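Local structure of glutathione reductase (Bartonella henselae, 3O0H) at residues Lys301-Glu304 with Phe305-Val309; Ser377-Asp380 with Ala381-Tyr385. The protein probably catalyses the NADPH-dependent reduction of glutathione disulfide to glutathione, using bound FAD as its redox cofactor. All coordinates share one frame; numbering follows the deposited sequence.

Interaction 1. Residues Lys301-Glu304 with Phe305-Val309; sequences KVNE and FGAVV
A short, strandless beta hairpin, closed by a type I turn with a G1 bulge, folds residues 301-304 back on 305-309, with Asn-303 meeting Phe-305, Gly-306 and Ala-307. The turn runs from Asn-303 to Gly-306, closed by Gly-306 N on Asn-303 O at 2.9 Å; the positive phi of Gly-306 (79°) marks the bulge, and Ala-307 O then accepts from Asn-303 N. Further down, Val-302 and Val-308 make a single beta bridge, and Val-309 N donates to Lys-301 O.

The side-chain amide of Asn-303 adds two bonds to the turn. With its CG lying between the backbone N and the carbonyl carbon (chi1 69°), OD1 accepts from Phe-305 N at 2.9 Å, an Asx turn, and from Ala-307 N, also at 2.9 Å. The two donors come from opposite faces of the amide plane, both well out of it, so this one oxygen holds the third residue of the turn and the residue just after Gly-306.

Across the hairpin, Val-309 CG2 lies 3.9 Å from Asn-303 CB. Outside it, Val-308 packs on Leu-295 of helix 295-298 and on Val-327. At the turn's tip, the Glu-304 carboxylate stacks on the Phe-305 ring with the planes 15° apart, and Glu-304 CG makes a CH-pi contact 3.5 Å from the ring centroid.

Interaction 2. Residues Ser377-Asp380 with Ala381-Tyr385; sequences SEED and ALHRY
Glu-379 and His-383, one helical turn apart, meet through both side chain and backbone. The Glu-379 chain starts with CG anti to its nitrogen (chi1 172°) and bends at chi2, which brings OE2 to the edge of the imidazole, in its plane. There OE2 lies 2.9 Å from His-383 CE1, a short contact that is not a hydrogen bond to a ring nitrogen. The carboxylate stands steeply to the ring, the planes 74° apart. Meanwhile His-383 ND1 donates to Glu-379 O at 3.1 Å in a bent bond, the donor above the carbonyl plane and the oxygen tilted 28° out of the ring plane.

Leu-382 takes a first torsion that is uncommon in helices, CG between the backbone N and the carbonyl carbon, and CG consequently lies 3.4 Å from Glu-379 O. Its CD2 rests 3.7 Å from Glu-379 OE1, while CD1 lies over one face of the His-383 ring, toward the rim.

All this belongs to the short helix 378-384 of the dimerisation domain. Ser-377 is its N-cap, and Ser-377 OG accepts from Asp-380 N at 3.1 Å. The Glu-378 carboxylate has its partners outside the helix: a salt bridge from OE1 to Lys-412 and hydrogen bonds between OE2 and the hydroxyls of Tyr-474 and Tyr-476. On the buried side, Ala-381 packs on Val-414 of strand 409-416, and Ala-381 CB sits 3.4 Å from Ser-377 O.

The two contacts are separate local structures that do not touch: their centres are 30 Å apart and their nearest atoms about 18 Å. Interaction 1 belongs to the pyridine nucleotide-disulphide oxidoreductase region and interaction 2 to the dimerisation domain, later in the chain. Interaction 1 lies on the cofactor-binding part of the chain, the side chain of Val-308 about 11 Å from a bound FAD, too far for that side chain to touch it. Neither pair of segments is touched by the second subunit of the assembly. Both use a side-chain oxygen as acceptor: two backbone N-H groups on an amide oxygen at the turn in 301-309, one on a hydroxyl at the helix N-terminus in 377-385.

Interaction 1. Residues Lys301-Glu304 with Phe305-Val309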
ATOM      1  N   LYS B 301     -34.312  16.202 -19.633  1.00 15.97           N
ATOM      2  CA  LYS B 301     -33.828  17.457 -19.061  1.00 16.69           C
ATOM      3  C   LYS B 301     -32.298  17.443 -18.830  1.00 14.92           C
ATOM      4  O   LYS B 301     -31.726  16.495 -18.274  1.00 13.69           O
ATOM      5  CB  LYS B 301     -34.602  17.772 -17.775  1.00 18.24           C
ATOM      6  CG  LYS B 301     -33.987  18.829 -16.855  1.00 20.97           C
ATOM      7  CD  LYS B 301     -34.540  20.180 -17.092  1.00 29.24           C
ATOM      8  CE  LYS B 301     -33.782  21.253 -16.320  1.00 32.47           C
ATOM      9  NZ  LYS B 301     -34.195  22.572 -16.841  1.00 35.02           N
ATOM     10  N   VAL B 302     -31.668  18.513 -19.292  1.00 14.40           N
ATOM     11  CA  VAL B 302     -30.258  18.763 -19.151  1.00 13.86           C
ATOM     12  C   VAL B 302     -30.094  20.113 -18.453  1.00 14.36           C
ATOM     13  O   VAL B 302     -30.773  21.058 -18.784  1.00 16.72           O
ATOM     14  CB  VAL B 302     -29.594  18.822 -20.516  1.00 13.89           C
ATOM     15  CG1 VAL B 302     -28.102  19.137 -20.391  1.00 12.74           C
ATOM     16  CG2 VAL B 302     -29.842  17.490 -21.275  1.00 12.78           C
ATOM     17  N   ASN B 303     -29.210  20.204 -17.478  1.00 14.21           N
ATOM     18  CA  ASN B 303     -29.080  21.418 -16.686  1.00 15.90           C
ATOM     19  C   ASN B 303     -28.078  22.384 -17.294  1.00 16.29           C
ATOM     20  O   ASN B 303     -27.533  22.099 -18.334  1.00 14.94           O
ATOM     21  CB  ASN B 303     -28.718  21.109 -15.208  1.00 15.83           C
ATOM     22  CG  ASN B 303     -27.315  20.549 -15.026  1.00 17.05           C
ATOM     23  OD1 ASN B 303     -26.454  20.590 -15.904  1.00 14.24           O
ATOM     24  ND2 ASN B 303     -27.086  20.014 -13.842  1.00 19.27           N
ATOM     25  N   GLU B 304     -27.855  23.518 -16.633  1.00 18.71           N
ATOM     26  CA  GLU B 304     -26.976  24.567 -17.138  1.00 21.38           C
ATOM     27  C   GLU B 304     -25.497  24.134 -17.302  1.00 22.60           C
ATOM     28  O   GLU B 304     -24.711  24.864 -17.935  1.00 23.57           O
ATOM     29  CB  GLU B 304     -27.056  25.822 -16.237  1.00 23.25           C
ATOM     30  CG  GLU B 304     -26.480  25.617 -14.834  1.00 25.38           C
ATOM     31  CD  GLU B 304     -26.766  26.754 -13.892  1.00 32.84           C
ATOM     32  OE1 GLU B 304     -26.247  27.861 -14.137  1.00 31.42           O
ATOM     33  OE2 GLU B 304     -27.500  26.525 -12.906  1.00 34.88           O
ATOM     34  N   PHE B 305     -25.106  23.031 -16.643  1.00 20.91           N
ATOM     35  CA  PHE B 305     -23.771  22.527 -16.732  1.00 21.39           C
ATOM     36  C   PHE B 305     -23.689  21.408 -17.734  1.00 20.28           C
ATOM     37  O   PHE B 305     -22.656  20.739 -17.776  1.00 21.69           O
ATOM     38  CB  PHE B 305     -23.229  22.104 -15.334  1.00 21.64           C
ATOM     39  CG  PHE B 305     -23.421  23.174 -14.274  1.00 23.90           C
ATOM     40  CD1 PHE B 305     -22.653  24.320 -14.292  1.00 27.92           C
ATOM     41  CD2 PHE B 305     -24.434  23.063 -13.314  1.00 24.87           C
ATOM     42  CE1 PHE B 305     -22.859  25.339 -13.340  1.00 29.51           C
ATOM     43  CE2 PHE B 305     -24.652  24.029 -12.382  1.00 25.85           C
ATOM     44  CZ  PHE B 305     -23.861  25.189 -12.383  1.00 30.38           C
ATOM     45  N   GLY B 306     -24.754  21.194 -18.533  1.00 17.71           N
ATOM     46  CA  GLY B 306     -24.759  20.138 -19.536  1.00 16.57           C
ATOM     47  C   GLY B 306     -25.018  18.742 -19.005  1.00 14.46           C
ATOM     48  O   GLY B 306     -24.968  17.752 -19.758  1.00 14.34           O
ATOM     49  N   ALA B 307     -25.320  18.636 -17.718  1.00 13.38           N
ATOM     50  CA  ALA B 307     -25.550  17.335 -17.112  1.00 12.01           C
ATOM     51  C   ALA B 307     -26.979  16.850 -17.403  1.00 10.81           C
ATOM     52  O   ALA B 307     -27.925  17.634 -17.368  1.00 10.99           O
ATOM     53  CB  ALA B 307     -25.306  17.412 -15.604  1.00 11.36           C
ATOM     54  N   VAL B 308     -27.126  15.568 -17.702  1.00 11.25           N
ATOM     55  CA  VAL B 308     -28.415  14.915 -17.642  1.00 11.97           C
ATOM     56  C   VAL B 308     -28.853  14.817 -16.145  1.00 13.13           C
ATOM     57  O   VAL B 308     -28.152  14.212 -15.307  1.00 13.11           O
ATOM     58  CB  VAL B 308     -28.372  13.513 -18.301  1.00 10.91           C
ATOM     59  CG1 VAL B 308     -29.737  12.780 -18.114  1.00 12.10           C
ATOM     60  CG2 VAL B 308     -28.006  13.600 -19.766  1.00 11.62           C
ATOM     61  N   VAL B 309     -30.019  15.375 -15.834  1.00 13.87           N
ATOM     62  CA  VAL B 309     -30.543  15.374 -14.495  1.00 14.63           C
ATOM     63  C   VAL B 309     -31.163  14.018 -14.204  1.00 15.57           C
ATOM     64  O   VAL B 309     -31.953  13.520 -15.002  1.00 14.40           O
ATOM     65  CB  VAL B 309     -31.512  16.503 -14.297  1.00 16.86           C
ATOM     66  CG1 VAL B 309     -32.109  16.554 -12.813  1.00 15.99           C
ATOM     67  CG2 VAL B 309     -30.836  17.835 -14.668  1.00 15.34           C
TER
HETATM   68  O   HOH W   1     -33.290  14.449 -16.918  1.00  7.13           O

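Interaction 2. Residues Ser377-Asp380 with Ala381-Tyr385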
ATOM      1  N   SER B 377     -10.755  18.038   3.686  1.00 16.49           N
ATOM      2  CA  SER B 377      -9.526  18.838   3.892  1.00 15.78           C
ATOM      3  C   SER B 377      -9.519  19.507   5.248  1.00 17.67           C
ATOM      4  O   SER B 377     -10.553  19.759   5.886  1.00 18.00           O
ATOM      5  CB  SER B 377      -9.410  19.918   2.817  1.00 15.45           C
ATOM      6  OG  SER B 377     -10.438  20.899   3.018  1.00 15.66           O
ATOM      7  N   GLU B 378      -8.325  19.813   5.702  1.00 17.83           N
ATOM      8  CA  GLU B 378      -8.156  20.527   6.927  1.00 19.68           C
ATOM      9  C   GLU B 378      -9.006  21.814   6.971  1.00 21.47           C
ATOM     10  O   GLU B 378      -9.718  22.089   7.954  1.00 21.07           O
ATOM     11  CB  GLU B 378      -6.649  20.795   7.111  1.00 19.63           C
ATOM     12  CG  GLU B 378      -6.330  21.632   8.280  1.00 21.12           C
ATOM     13  CD  GLU B 378      -4.862  21.576   8.700  1.00 20.27           C
ATOM     14  OE1 GLU B 378      -4.052  20.787   8.156  1.00 19.85           O
ATOM     15  OE2 GLU B 378      -4.545  22.318   9.622  1.00 24.44           O
ATOM     16  N   GLU B 379      -9.008  22.577   5.886  1.00 21.92           N
ATOM     17  CA  GLU B 379      -9.714  23.854   5.878  1.00 25.30           C
ATOM     18  C   GLU B 379     -11.257  23.659   5.894  1.00 25.69           C
ATOM     19  O   GLU B 379     -11.969  24.326   6.631  1.00 28.21           O
ATOM     20  CB  GLU B 379      -9.302  24.648   4.634  1.00 26.58           C
ATOM     21  CG  GLU B 379     -10.103  25.927   4.381  1.00 32.55           C
ATOM     22  CD  GLU B 379      -9.687  27.131   5.214  1.00 38.21           C
ATOM     23  OE1 GLU B 379      -8.740  27.090   6.056  1.00 40.03           O
ATOM     24  OE2 GLU B 379     -10.342  28.167   4.985  1.00 45.77           O
ATOM     25  N   ASP B 380     -11.762  22.753   5.070  1.00 24.16           N
ATOM     26  CA  ASP B 380     -13.186  22.473   5.089  1.00 24.43           C
ATOM     27  C   ASP B 380     -13.607  22.025   6.490  1.00 25.07           C
ATOM     28  O   ASP B 380     -14.623  22.499   7.000  1.00 27.87           O
ATOM     29  CB  ASP B 380     -13.552  21.432   4.035  1.00 23.80           C
ATOM     30  CG  ASP B 380     -13.571  22.006   2.611  1.00 23.32           C
ATOM     31  OD1 ASP B 380     -13.559  23.245   2.462  1.00 27.89           O
ATOM     32  OD2 ASP B 380     -13.629  21.217   1.659  1.00 19.95           O
ATOM     33  N   ALA B 381     -12.807  21.165   7.120  1.00 24.24           N
ATOM     34  CA  ALA B 381     -13.117  20.635   8.448  1.00 23.02           C
ATOM     35  C   ALA B 381     -13.235  21.741   9.525  1.00 25.22           C
ATOM     36  O   ALA B 381     -14.171  21.752  10.311  1.00 23.09           O
ATOM     37  CB  ALA B 381     -12.109  19.603   8.865  1.00 20.20           C
ATOM     38  N   LEU B 382     -12.290  22.689   9.506  1.00 27.56           N
ATOM     39  CA  LEU B 382     -12.202  23.693  10.553  1.00 30.11           C
ATOM     40  C   LEU B 382     -13.376  24.672  10.516  1.00 33.18           C
ATOM     41  O   LEU B 382     -13.719  25.244  11.548  1.00 34.56           O
ATOM     42  CB  LEU B 382     -10.824  24.386  10.541  1.00 32.14           C
ATOM     43  CG  LEU B 382     -10.408  25.394   9.455  1.00 35.43           C
ATOM     44  CD1 LEU B 382     -10.963  26.795   9.688  1.00 39.75           C
ATOM     45  CD2 LEU B 382      -8.871  25.443   9.334  1.00 35.62           C
ATOM     46  N   HIS B 383     -14.003  24.836   9.349  1.00 34.74           N
ATOM     47  CA  HIS B 383     -15.258  25.594   9.244  1.00 37.96           C
ATOM     48  C   HIS B 383     -16.495  24.780   9.609  1.00 36.61           C
ATOM     49  O   HIS B 383     -17.491  25.333  10.091  1.00 37.43           O
ATOM     50  CB  HIS B 383     -15.422  26.134   7.833  1.00 40.67           C
ATOM     51  CG  HIS B 383     -14.492  27.255   7.524  1.00 45.20           C
ATOM     52  ND1 HIS B 383     -13.382  27.107   6.720  1.00 45.00           N
ATOM     53  CD2 HIS B 383     -14.480  28.537   7.955  1.00 47.79           C
ATOM     54  CE1 HIS B 383     -12.742  28.259   6.651  1.00 47.78           C
ATOM     55  NE2 HIS B 383     -13.380  29.139   7.397  1.00 51.35           N
ATOM     56  N   ARG B 384     -16.430  23.471   9.360  1.00 33.36           N
ATOM     57  CA  ARG B 384     -17.553  22.556   9.582  1.00 32.60           C
ATOM     58  C   ARG B 384     -17.772  22.166  11.051  1.00 30.31           C
ATOM     59  O   ARG B 384     -18.914  21.976  11.475  1.00 30.70           O
ATOM     60  CB  ARG B 384     -17.362  21.292   8.721  1.00 31.24           C
ATOM     61  CG  ARG B 384     -18.378  20.152   8.936  1.00 34.63           C
ATOM     62  CD  ARG B 384     -19.792  20.476   8.445  1.00 42.25           C
ATOM     63  NE  ARG B 384     -20.628  19.265   8.488  1.00 45.36           N
ATOM     64  CZ  ARG B 384     -21.314  18.834   9.551  1.00 46.71           C
ATOM     65  NH1 ARG B 384     -21.311  19.504  10.705  1.00 48.14           N
ATOM     66  NH2 ARG B 384     -22.010  17.710   9.463  1.00 47.69           N
ATOM     67  N   TYR B 385     -16.695  22.034  11.815  1.00 27.68           N
ATOM     68  CA  TYR B 385     -16.765  21.470  13.170  1.00 26.32           C
ATOM     69  C   TYR B 385     -16.260  22.460  14.185  1.00 27.83           C
ATOM     70  O   TYR B 385     -15.307  23.184  13.895  1.00 29.34           O
ATOM     71  CB  TYR B 385     -15.912  20.202  13.273  1.00 23.59           C
ATOM     72  CG  TYR B 385     -16.464  19.081  12.416  1.00 21.74           C
ATOM     73  CD1 TYR B 385     -17.611  18.390  12.796  1.00 22.01           C
ATOM     74  CD2 TYR B 385     -15.861  18.745  11.233  1.00 20.16           C
ATOM     75  CE1 TYR B 385     -18.134  17.375  11.992  1.00 24.68           C
ATOM     76  CE2 TYR B 385     -16.361  17.751  10.444  1.00 20.31           C
ATOM     77  CZ  TYR B 385     -17.485  17.062  10.825  1.00 24.17           C
ATOM     78  OH  TYR B 385     -17.977  16.097  10.001  1.00 28.98           O
TER